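Local coordinates for protein 2-dehydro-3-deoxy-d-gluconate/2-dehydro-3-deoxy-phosphogluconate aldolase (PDB 4UXD) that is an aldolase of the dihydrodipicolinate synthetase family, built as an eight-stranded parallel beta/alpha barrel and assembled from four chains, at residues Y154-P157 / Q158-N161; T68-F71 / P72-T75; V204-Q208 / D209-F213; L131-E134 / A135-H138. All coordinates share one frame; numbering follows the deposited sequence.

Contact 1. Residues Y154-P157 / Q158-N161; sequences YNIP and QFTN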
loop_
_atom_site.group_PDB
_atom_site.type_symbol
_atom_site.label_atom_id
_atom_site.label_comp_id
_atom_site.label_asym_id
_atom_site.label_seq_id
_atom_site.Cartn_x
_atom_site.Cartn_y
_atom_site.Cartn_z
ATOM N N TYR A 154 -1.642 22.188 -5.206
ATOM C CA TYR A 154 -0.946 21.600 -4.080
ATOM C C TYR A 154 -1.069 20.070 -4.140
ATOM O O TYR A 154 -2.165 19.515 -4.119
ATOM C CB TYR A 154 -1.521 22.193 -2.805
ATOM C CG TYR A 154 -0.955 21.739 -1.486
ATOM C CD1 TYR A 154 0.267 21.084 -1.381
ATOM C CD2 TYR A 154 -1.684 21.966 -0.322
ATOM C CE1 TYR A 154 0.740 20.669 -0.131
ATOM C CE2 TYR A 154 -1.233 21.570 0.913
ATOM C CZ TYR A 154 -0.032 20.923 1.013
ATOM O OH TYR A 154 0.360 20.543 2.277
ATOM N N ASN A 155 0.060 19.389 -4.270
ATOM C CA ASN A 155 0.016 17.944 -4.368
ATOM C C ASN A 155 0.570 17.339 -3.092
ATOM O O ASN A 155 1.743 17.485 -2.801
ATOM C CB ASN A 155 0.773 17.436 -5.595
ATOM C CG ASN A 155 0.785 15.908 -5.677
ATOM O OD1 ASN A 155 -0.266 15.270 -5.838
ATOM N ND2 ASN A 155 1.975 15.315 -5.541
ATOM N N ILE A 156 -0.297 16.670 -2.338
ATOM C CA ILE A 156 0.105 16.045 -1.091
ATOM C C ILE A 156 -0.623 14.686 -0.982
ATOM O O ILE A 156 -1.638 14.568 -0.293
ATOM C CB ILE A 156 -0.177 17.011 0.113
ATOM C CG1 ILE A 156 0.069 16.331 1.459
ATOM C CG2 ILE A 156 -1.605 17.595 0.053
ATOM C CD1 ILE A 156 0.399 17.295 2.573
ATOM N N PRO A 157 -0.114 13.653 -1.705
ATOM C CA PRO A 157 -0.824 12.368 -1.845
ATOM C C PRO A 157 -0.941 11.579 -0.531
ATOM O O PRO A 157 -1.754 10.670 -0.439
ATOM C CB PRO A 157 0.022 11.602 -2.888
ATOM C CG PRO A 157 1.371 12.158 -2.775
ATOM C CD PRO A 157 1.162 13.638 -2.446
ATOM N N GLN A 158 -0.168 11.966 0.477
ATOM C CA GLN A 158 -0.314 11.421 1.817
ATOM C C GLN A 158 -1.692 11.691 2.422
ATOM O O GLN A 158 -2.210 10.873 3.185
ATOM C CB GLN A 158 0.753 12.005 2.756
ATOM C CG GLN A 158 2.179 11.748 2.343
ATOM C CD GLN A 158 2.786 12.917 1.571
ATOM O OE1 GLN A 158 2.105 13.576 0.782
ATOM N NE2 GLN A 158 4.073 13.182 1.806
ATOM N N PHE A 159 -2.265 12.856 2.121
ATOM C CA PHE A 159 -3.465 13.281 2.822
ATOM C C PHE A 159 -4.680 13.303 1.912
ATOM O O PHE A 159 -5.811 13.172 2.390
ATOM C CB PHE A 159 -3.239 14.662 3.479
ATOM C CG PHE A 159 -2.175 14.652 4.558
ATOM C CD1 PHE A 159 -1.870 13.481 5.251
ATOM C CD2 PHE A 159 -1.472 15.794 4.865
ATOM C CE1 PHE A 159 -0.903 13.468 6.225
ATOM C CE2 PHE A 159 -0.493 15.790 5.839
ATOM C CZ PHE A 159 -0.212 14.629 6.527
ATOM N N THR A 160 -4.450 13.434 0.605
ATOM C CA THR A 160 -5.548 13.489 -0.350
ATOM C C THR A 160 -5.215 12.740 -1.649
ATOM O O THR A 160 -4.112 12.209 -1.809
ATOM C CB THR A 160 -5.914 14.957 -0.658
ATOM O OG1 THR A 160 -7.055 14.993 -1.512
ATOM C CG2 THR A 160 -4.762 15.683 -1.332
ATOM N N ASN A 161 -6.181 12.686 -2.560
ATOM C CA ASN A 161 -5.958 12.124 -3.885
ATOM C C ASN A 161 -4.808 12.827 -4.574
ATOM O O ASN A 161 -4.729 14.058 -4.547
ATOM C CB ASN A 161 -7.202 12.249 -4.752
ATOM C CG ASN A 161 -8.383 11.517 -4.185
ATOM O OD1 ASN A 161 -8.411 10.296 -4.176
ATOM N ND2 ASN A 161 -9.381 12.263 -3.717
HETATM O O HOH W 1 -2.451 15.419 -3.764
#
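Ile156 serves two rings at once: its CD1 approaches the Phe159 ring obliquely, 3.3 Å from CD2 of Phe159, while its CG2 stands 3.8 Å above one face of the Tyr154 ring, displaced toward the rim. The forked side chain suits this place. With CG1 anti to the backbone N (chi1 173°), one branch extends to Phe159, and CG2 also meets CG2 of Thr160 at 3.9 Å. The backbone closes a tight turn here. Ile156 O takes the N-H of Thr160 in the carbonyl plane, and that of Phe159, at 3.0 Å from Ile156 O, from 40° above it, so two bonds grip one oxygen. Pro157, with its fixed phi and no N-H to satisfy, fits the first corner. Gln158 bends at chi2 to lie alongside the proline, OE1 3.4 Å from CD of Pro157, while NE2 bonds to Ser184 O. A water joins Asn155 OD1, Ile156 N and Asn161 O across the loop. Tyr128 of the second subunit packs on Ile156, Phe159 and Thr160. The turn follows strand 150-155 of the barrel and leads on to helix 165-174, and Asn155 ND2 bonds to Asp183 on the adjacent strand 178-183.

Contact 2. Residues T68-F71 / P72-T75; sequences TGVF and PYFT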
loop_
_atom_site.group_PDB
_atom_site.type_symbol
_atom_site.label_atom_id
_atom_site.label_comp_id
_atom_site.label_asym_id
_atom_site.label_seq_id
_atom_site.Cartn_x
_atom_site.Cartn_y
_atom_site.Cartn_z
ATOM N N THR A 68 -0.289 21.987 7.568
ATOM C CA THR A 68 0.354 22.302 8.826
ATOM C C THR A 68 -0.606 23.065 9.724
ATOM O O THR A 68 -0.571 22.912 10.951
ATOM C CB THR A 68 1.624 23.137 8.601
ATOM O OG1 THR A 68 2.558 22.379 7.830
ATOM C CG2 THR A 68 2.265 23.521 9.922
ATOM N N GLY A 69 -1.467 23.876 9.106
ATOM C CA GLY A 69 -2.456 24.655 9.836
ATOM C C GLY A 69 -3.728 23.895 10.177
ATOM O O GLY A 69 -4.704 24.492 10.651
ATOM N N VAL A 70 -3.684 22.581 9.952
ATOM C CA VAL A 70 -4.798 21.657 10.123
ATOM C C VAL A 70 -6.161 22.264 9.770
ATOM O O VAL A 70 -7.134 22.119 10.509
ATOM C CB VAL A 70 -4.828 21.062 11.582
ATOM C CG1 VAL A 70 -3.680 20.087 11.779
ATOM C CG2 VAL A 70 -4.780 22.109 12.654
ATOM N N PHE A 71 -6.229 22.871 8.585
ATOM C CA PHE A 71 -7.422 23.591 8.134
ATOM C C PHE A 71 -8.731 22.783 8.187
ATOM O O PHE A 71 -9.768 23.370 8.484
ATOM C CB PHE A 71 -7.211 24.145 6.696
ATOM C CG PHE A 71 -7.165 23.090 5.621
ATOM C CD1 PHE A 71 -5.962 22.503 5.252
ATOM C CD2 PHE A 71 -8.324 22.694 4.976
ATOM C CE1 PHE A 71 -5.921 21.530 4.291
ATOM C CE2 PHE A 71 -8.285 21.725 4.011
ATOM C CZ PHE A 71 -7.072 21.131 3.665
ATOM N N PRO A 72 -8.704 21.453 7.925
ATOM C CA PRO A 72 -10.025 20.808 7.937
ATOM C C PRO A 72 -10.615 20.598 9.334
ATOM O O PRO A 72 -11.754 20.160 9.461
ATOM C CB PRO A 72 -9.757 19.454 7.271
ATOM C CG PRO A 72 -8.366 19.179 7.563
ATOM C CD PRO A 72 -7.652 20.500 7.530
ATOM N N TYR A 73 -9.848 20.884 10.376
ATOM C CA TYR A 73 -10.384 20.759 11.723
ATOM C C TYR A 73 -11.253 21.981 12.055
ATOM O O TYR A 73 -11.978 21.966 13.030
ATOM C CB TYR A 73 -9.259 20.596 12.761
ATOM C CG TYR A 73 -8.410 19.351 12.607
ATOM C CD1 TYR A 73 -8.795 18.314 11.752
ATOM C CD2 TYR A 73 -7.223 19.207 13.310
ATOM C CE1 TYR A 73 -8.023 17.174 11.595
ATOM C CE2 TYR A 73 -6.437 18.053 13.165
ATOM C CZ TYR A 73 -6.842 17.039 12.302
ATOM O OH TYR A 73 -6.067 15.893 12.151
ATOM N N PHE A 74 -11.199 23.015 11.220
ATOM C CA PHE A 74 -11.889 24.271 11.497
ATOM C C PHE A 74 -13.123 24.446 10.630
ATOM O O PHE A 74 -13.241 23.850 9.551
ATOM C CB PHE A 74 -10.940 25.463 11.284
ATOM C CG PHE A 74 -9.719 25.428 12.154
ATOM C CD1 PHE A 74 -9.792 25.777 13.487
ATOM C CD2 PHE A 74 -8.497 25.029 11.640
ATOM C CE1 PHE A 74 -8.671 25.730 14.277
ATOM C CE2 PHE A 74 -7.373 24.976 12.438
ATOM C CZ PHE A 74 -7.460 25.326 13.752
ATOM N N THR A 75 -14.033 25.289 11.107
ATOM C CA THR A 75 -15.235 25.639 10.356
ATOM C C THR A 75 -14.896 26.573 9.217
ATOM O O THR A 75 -13.864 27.237 9.222
ATOM C CB THR A 75 -16.290 26.346 11.242
ATOM O OG1 THR A 75 -15.777 27.614 11.670
ATOM C CG2 THR A 75 -16.639 25.508 12.447
#
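Phe71 holds CG between its own backbone N and carbonyl carbon (chi1 70°), which turns its ring over the next residue, so that Pro72 CD lies 3.4 Å from the centroid of the Phe71 ring, over the face, in a CH-pi contact. Tyr73 and Phe74 instead turn CG beside their backbone N, and both rings come back to Val70. CB of Val70 meets CD2 of Tyr73 obliquely at 3.5 Å, and CG2 of Val70 is 3.9 Å from CE2 of Phe74. The chain between makes a short 3-10 turn: Tyr73 N bonds to Val70 O at 3.0 Å and Phe74 N to Phe71 O at 3.1 Å, each donor standing above its carbonyl plane. Proline, unable to donate, suits the start of such a turn, and Thr75 then N-caps helix 76-88 through OG1 to Glu78 N. Beyond the segments, Tyr128 of the second subunit meets the Phe71 ring edge-to-face. Gly69 O lies at the edge of the Phe74 ring, 3.2 Å from CE2 of Phe74, while the same oxygen accepts a hydrogen bond from Thr34 OG1. Since aromatic C-H edges carry slight positive charge and ring faces slight negative, the rings probably give weak electrostatic attraction to the oxygen and to the proline hydrogens alike.

Contact 3. Residues V204-Q208 / D209-F213; sequences VFQGQ and DDLLF. With GOL (glycerol), chain F; IPA (isopropyl alcohol), chain G.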
loop_
_atom_site.group_PDB
_atom_site.type_symbol
_atom_site.label_atom_id
_atom_site.label_comp_id
_atom_site.label_asym_id
_atom_site.label_seq_id
_atom_site.Cartn_x
_atom_site.Cartn_y
_atom_site.Cartn_z
ATOM N N VAL A 204 7.431 25.954 -8.908
ATOM C CA VAL A 204 7.403 24.590 -8.399
ATOM C C VAL A 204 8.081 24.562 -7.031
ATOM O O VAL A 204 9.300 24.691 -6.935
ATOM C CB VAL A 204 8.098 23.616 -9.361
ATOM C CG1 VAL A 204 7.996 22.208 -8.861
ATOM C CG2 VAL A 204 7.480 23.713 -10.747
ATOM N N PHE A 205 7.285 24.410 -5.975
ATOM C CA PHE A 205 7.813 24.463 -4.615
ATOM C C PHE A 205 7.984 23.076 -3.987
ATOM O O PHE A 205 7.121 22.215 -4.111
ATOM C CB PHE A 205 6.898 25.309 -3.726
ATOM C CG PHE A 205 6.981 26.794 -3.977
ATOM C CD1 PHE A 205 6.154 27.399 -4.903
ATOM C CD2 PHE A 205 7.864 27.591 -3.255
ATOM C CE1 PHE A 205 6.212 28.768 -5.121
ATOM C CE2 PHE A 205 7.932 28.967 -3.473
ATOM C CZ PHE A 205 7.101 29.552 -4.400
ATOM N N GLN A 206 9.103 22.887 -3.298
ATOM C CA GLN A 206 9.350 21.684 -2.525
ATOM C C GLN A 206 8.703 21.838 -1.142
ATOM O O GLN A 206 8.982 22.790 -0.421
ATOM C CB GLN A 206 10.860 21.426 -2.405
ATOM C CG GLN A 206 11.250 20.247 -1.492
ATOM C CD GLN A 206 10.611 18.925 -1.913
ATOM O OE1 GLN A 206 9.615 18.497 -1.328
ATOM N NE2 GLN A 206 11.179 18.274 -2.926
ATOM N N GLY A 207 7.862 20.879 -0.767
ATOM C CA GLY A 207 7.080 20.973 0.447
ATOM C C GLY A 207 7.730 20.331 1.643
ATOM O O GLY A 207 7.216 20.429 2.754
ATOM N N GLN A 208 8.847 19.650 1.422
ATOM C CA GLN A 208 9.533 18.956 2.512
ATOM C C GLN A 208 10.869 19.617 2.785
ATOM O O GLN A 208 11.731 19.669 1.913
ATOM C CB GLN A 208 9.737 17.472 2.194
ATOM C CG GLN A 208 8.455 16.674 2.014
ATOM C CD GLN A 208 7.595 16.601 3.268
ATOM O OE1 GLN A 208 7.978 17.077 4.339
ATOM N NE2 GLN A 208 6.415 16.008 3.133
ATOM N N ASP A 209 11.019 20.112 4.011
ATOM C CA ASP A 209 12.156 20.933 4.413
ATOM C C ASP A 209 13.509 20.257 4.197
ATOM O O ASP A 209 14.484 20.907 3.821
ATOM C CB ASP A 209 12.020 21.314 5.888
ATOM C CG ASP A 209 10.655 21.898 6.226
ATOM O OD1 ASP A 209 9.647 21.522 5.587
ATOM O OD2 ASP A 209 10.598 22.740 7.143
ATOM N N ASP A 210 13.585 18.957 4.438
ATOM C CA ASP A 210 14.875 18.289 4.296
ATOM C C ASP A 210 15.282 18.113 2.830
ATOM O O ASP A 210 16.445 17.846 2.533
ATOM C CB ASP A 210 14.875 16.940 5.024
ATOM C CG ASP A 210 13.636 16.124 4.766
ATOM O OD1 ASP A 210 12.578 16.697 4.416
ATOM O OD2 ASP A 210 13.735 14.887 4.940
ATOM N N LEU A 211 14.337 18.305 1.916
ATOM C CA LEU A 211 14.582 18.097 0.502
ATOM C C LEU A 211 14.855 19.399 -0.262
ATOM O O LEU A 211 15.118 19.380 -1.480
ATOM C CB LEU A 211 13.398 17.375 -0.131
ATOM C CG LEU A 211 13.001 16.008 0.424
ATOM C CD1 LEU A 211 12.075 15.342 -0.583
ATOM C CD2 LEU A 211 14.179 15.110 0.723
ATOM N N LEU A 212 14.815 20.519 0.448
ATOM C CA LEU A 212 14.960 21.833 -0.176
ATOM C C LEU A 212 16.257 21.970 -0.975
ATOM O O LEU A 212 16.249 22.472 -2.098
ATOM C CB LEU A 212 14.896 22.936 0.889
ATOM C CG LEU A 212 14.956 24.376 0.368
ATOM C CD1 LEU A 212 13.888 24.645 -0.714
ATOM C CD2 LEU A 212 14.789 25.356 1.521
ATOM N N PHE A 213 17.371 21.521 -0.408
ATOM C CA PHE A 213 18.648 21.703 -1.089
ATOM C C PHE A 213 18.680 20.921 -2.407
ATOM O O PHE A 213 18.997 21.481 -3.453
ATOM C CB PHE A 213 19.812 21.292 -0.194
ATOM C CG PHE A 213 21.151 21.534 -0.818
ATOM C CD1 PHE A 213 21.699 22.807 -0.844
ATOM C CD2 PHE A 213 21.857 20.492 -1.393
ATOM C CE1 PHE A 213 22.935 23.035 -1.429
ATOM C CE2 PHE A 213 23.087 20.714 -1.973
ATOM C CZ PHE A 213 23.627 21.988 -1.996
HETATM C C1 GOL F . 7.155 19.903 6.935
HETATM O O1 GOL F . 7.634 20.951 7.746
HETATM C C2 GOL F . 5.659 20.052 6.682
HETATM O O2 GOL F . 5.228 18.999 5.839
HETATM C C3 GOL F . 5.333 21.417 6.071
HETATM O O3 GOL F . 6.278 21.810 5.099
HETATM C C1 IPA G . 2.873 15.551 6.867
HETATM C C2 IPA G . 3.577 15.871 5.559
HETATM C C3 IPA G . 3.680 14.634 4.668
HETATM O O2 IPA G . 4.862 16.327 5.898
#
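Leu211 N donates to Gln208 O at 2.9 Å, the one strong backbone bond across this turn; the donor stands 47° out of the carbonyl plane, off the lone-pair direction. Leu212 N adds only a weak bond to Asp209 O.

Among side-chain bonds, Gln206 folds its amide back on its own loop. Its CG is anti to the backbone N (chi1 174°) and the chain bends at chi2, which brings OE1 round to Gln208 N. Gln208 N is 3.1 Å from Gln206 OE1, in the carbonyl plane and on a lone pair, while Gln206 NE2 bonds to Ser215 OG. An amide, with an acceptor and a donor side by side, suits a place that must hold both loop and helix, and the two bonds fix its rotation.

This turn belongs to the beta-alpha-beta unit of strand 203-206, helix 212-217 and strand 222-224, at the C-terminal end of the barrel strands, where active sites of this fold lie.

Van der Waals packing comes from Leu211: its CB lies against the Gln206 amide, 3.7 Å from CD of Gln206, and its CG rests 4.0 Å from CB of Gln208.

Two small molecules, probably from the crystallisation liquor, lie beside this loop and may mark a pocket. Glycerol O3 donates to Gly207 O at 2.9 Å, and its O1 to Asp209 OD1 at 3.0 Å; glycerol also bonds to Tyr272 OH. Gln208 NE2 reaches isopropyl alcohol O2 at 3.2 Å and also bonds to Ser184 O.

Of the charged groups, Asp209 turns OD2 to Thr227 OG1, whereas Asp210 OD1 forms a salt bridge with Arg189 of the third subunit.

Contact 4. Residues L131-E134 / A135-H138; sequences LNQE and AIYH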
loop_
_atom_site.group_PDB
_atom_site.type_symbol
_atom_site.label_atom_id
_atom_site.label_comp_id
_atom_site.label_asym_id
_atom_site.label_seq_id
_atom_site.Cartn_x
_atom_site.Cartn_y
_atom_site.Cartn_z
ATOM N N LEU A 131 -10.498 9.460 -5.787
ATOM C CA LEU A 131 -10.783 10.017 -7.106
ATOM C C LEU A 131 -9.720 9.683 -8.135
ATOM O O LEU A 131 -8.531 9.672 -7.823
ATOM C CB LEU A 131 -10.908 11.535 -7.024
ATOM C CG LEU A 131 -11.984 12.122 -6.125
ATOM C CD1 LEU A 131 -11.839 13.642 -6.128
ATOM C CD2 LEU A 131 -13.377 11.695 -6.558
ATOM N N ASN A 132 -10.160 9.434 -9.369
ATOM C CA ASN A 132 -9.263 9.369 -10.519
ATOM C C ASN A 132 -8.925 10.791 -11.017
ATOM O O ASN A 132 -9.371 11.785 -10.429
ATOM C CB ASN A 132 -9.894 8.539 -11.642
ATOM C CG ASN A 132 -11.221 9.128 -12.152
ATOM O OD1 ASN A 132 -11.511 10.309 -11.961
ATOM N ND2 ASN A 132 -12.025 8.302 -12.808
ATOM N N GLN A 133 -8.183 10.897 -12.114
ATOM C CA GLN A 133 -7.760 12.201 -12.623
ATOM C C GLN A 133 -8.857 12.994 -13.382
ATOM O O GLN A 133 -8.797 14.214 -13.439
ATOM C CB GLN A 133 -6.535 12.027 -13.536
ATOM C CG GLN A 133 -5.306 11.451 -12.852
ATOM C CD GLN A 133 -4.891 12.204 -11.586
ATOM O OE1 GLN A 133 -4.437 13.342 -11.639
ATOM N NE2 GLN A 133 -5.033 11.552 -10.444
ATOM N N GLU A 134 -9.847 12.323 -13.969
ATOM C CA GLU A 134 -10.926 13.037 -14.662
ATOM C C GLU A 134 -11.776 13.840 -13.646
ATOM O O GLU A 134 -12.143 14.999 -13.880
ATOM C CB GLU A 134 -11.796 12.052 -15.450
ATOM C CG GLU A 134 -12.907 12.682 -16.314
ATOM C CD GLU A 134 -12.379 13.449 -17.527
ATOM O OE1 GLU A 134 -11.902 12.801 -18.489
ATOM O OE2 GLU A 134 -12.459 14.702 -17.529
ATOM N N ALA A 135 -12.064 13.223 -12.507
ATOM C CA ALA A 135 -12.844 13.874 -11.470
ATOM C C ALA A 135 -12.084 15.067 -10.915
ATOM O O ALA A 135 -12.646 16.156 -10.676
ATOM C CB ALA A 135 -13.167 12.892 -10.365
ATOM N N ILE A 136 -10.793 14.850 -10.710
ATOM C CA ILE A 136 -9.926 15.870 -10.154
ATOM C C ILE A 136 -9.824 17.014 -11.142
ATOM O O ILE A 136 -9.954 18.183 -10.768
ATOM C CB ILE A 136 -8.537 15.296 -9.827
ATOM C CG1 ILE A 136 -8.622 14.453 -8.552
ATOM C CG2 ILE A 136 -7.495 16.411 -9.683
ATOM C CD1 ILE A 136 -7.466 13.497 -8.362
ATOM N N TYR A 137 -9.606 16.672 -12.410
ATOM C CA TYR A 137 -9.550 17.679 -13.458
ATOM C C TYR A 137 -10.835 18.517 -13.475
ATOM O O TYR A 137 -10.782 19.725 -13.277
ATOM C CB TYR A 137 -9.323 17.034 -14.817
ATOM C CG TYR A 137 -9.467 18.020 -15.928
ATOM C CD1 TYR A 137 -8.427 18.880 -16.252
ATOM C CD2 TYR A 137 -10.656 18.127 -16.632
ATOM C CE1 TYR A 137 -8.565 19.811 -17.257
ATOM C CE2 TYR A 137 -10.803 19.051 -17.636
ATOM C CZ TYR A 137 -9.759 19.894 -17.941
ATOM O OH TYR A 137 -9.897 20.815 -18.947
ATOM N N HIS A 138 -11.980 17.869 -13.679
ATOM C CA HIS A 138 -13.254 18.569 -13.744
ATOM C C HIS A 138 -13.503 19.451 -12.498
ATOM O O HIS A 138 -14.084 20.532 -12.581
ATOM C CB HIS A 138 -14.395 17.565 -13.930
ATOM C CG HIS A 138 -15.733 18.207 -14.109
ATOM N ND1 HIS A 138 -16.913 17.561 -13.814
ATOM C CD2 HIS A 138 -16.080 19.440 -14.548
ATOM C CE1 HIS A 138 -17.930 18.369 -14.065
ATOM N NE2 HIS A 138 -17.452 19.518 -14.507
#
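Asn132 caps the helix: its OD1 accepts from Ala135 N at 3.0 Å, nearly along the C=O axis. The side chain can do this because CG lies between the backbone N and the carbonyl carbon (chi1 61°), folding the amide back over the first turn, and asparagine is short enough to imitate a missing carbonyl. Behind the cap the regular helix bonds start, Tyr137 N to Gln133 O at 2.8 Å and His138 N to Glu134 O at 2.9 Å; Ile136 N to Asn132 O is weak.

Leu131, just before the cap, packs its CB 4.0 Å from CG1 of Ile136, in the i to i+5 pairing of a hydrophobic staple. CD2 of Leu131 also touches Ala135 CB, whose small size suits a position between the leucine and the capping amide. Gln133 runs beside Ile136, NE2 3.7 Å from CD1 of Ile136. On the outer side, Glu134 lies alongside Tyr137, carboxylate and ring planes 89° apart; an acid in the first helical turn would be favoured by the helix dipole.

The second shell fixes the polar ends. Gln133 OE1 takes Asp164 N and Thr167 OG1, while NE2 donates to Lys162 O. Asn132 ND2 meets Tyr291 OH of the second subunit, and Asn161 OD1 holds Leu131 N.

All this opens helix 133-144, which joins the parallel strands 120-123 and 150-155 in a beta-alpha-beta crossover, its first turn resting on the loop that leads to helix 165-174.

How the contacts relate
Along the chain the order is contact 2, contact 4, contact 1 and contact 3, each in a loop or helix start that follows a strand of the one parallel barrel. Contact 1, on strand 150-155, lies between, in touch with two of the others: its centre is about 13 Å from that of contact 4 and about 15 Å from those of contacts 2 and 3. It touches contact 4 through Asn161 and contact 3 through Gln158 beside Gln208, but not contact 2. Contacts 2 and 3 fall on opposite sides of the chain's centre, their centres about 22 Å apart. Contacts 1, 2 and 4 all meet the second subunit, whereas contact 3 meets the third, so the segments that follow the barrel strands also take part in subunit contacts.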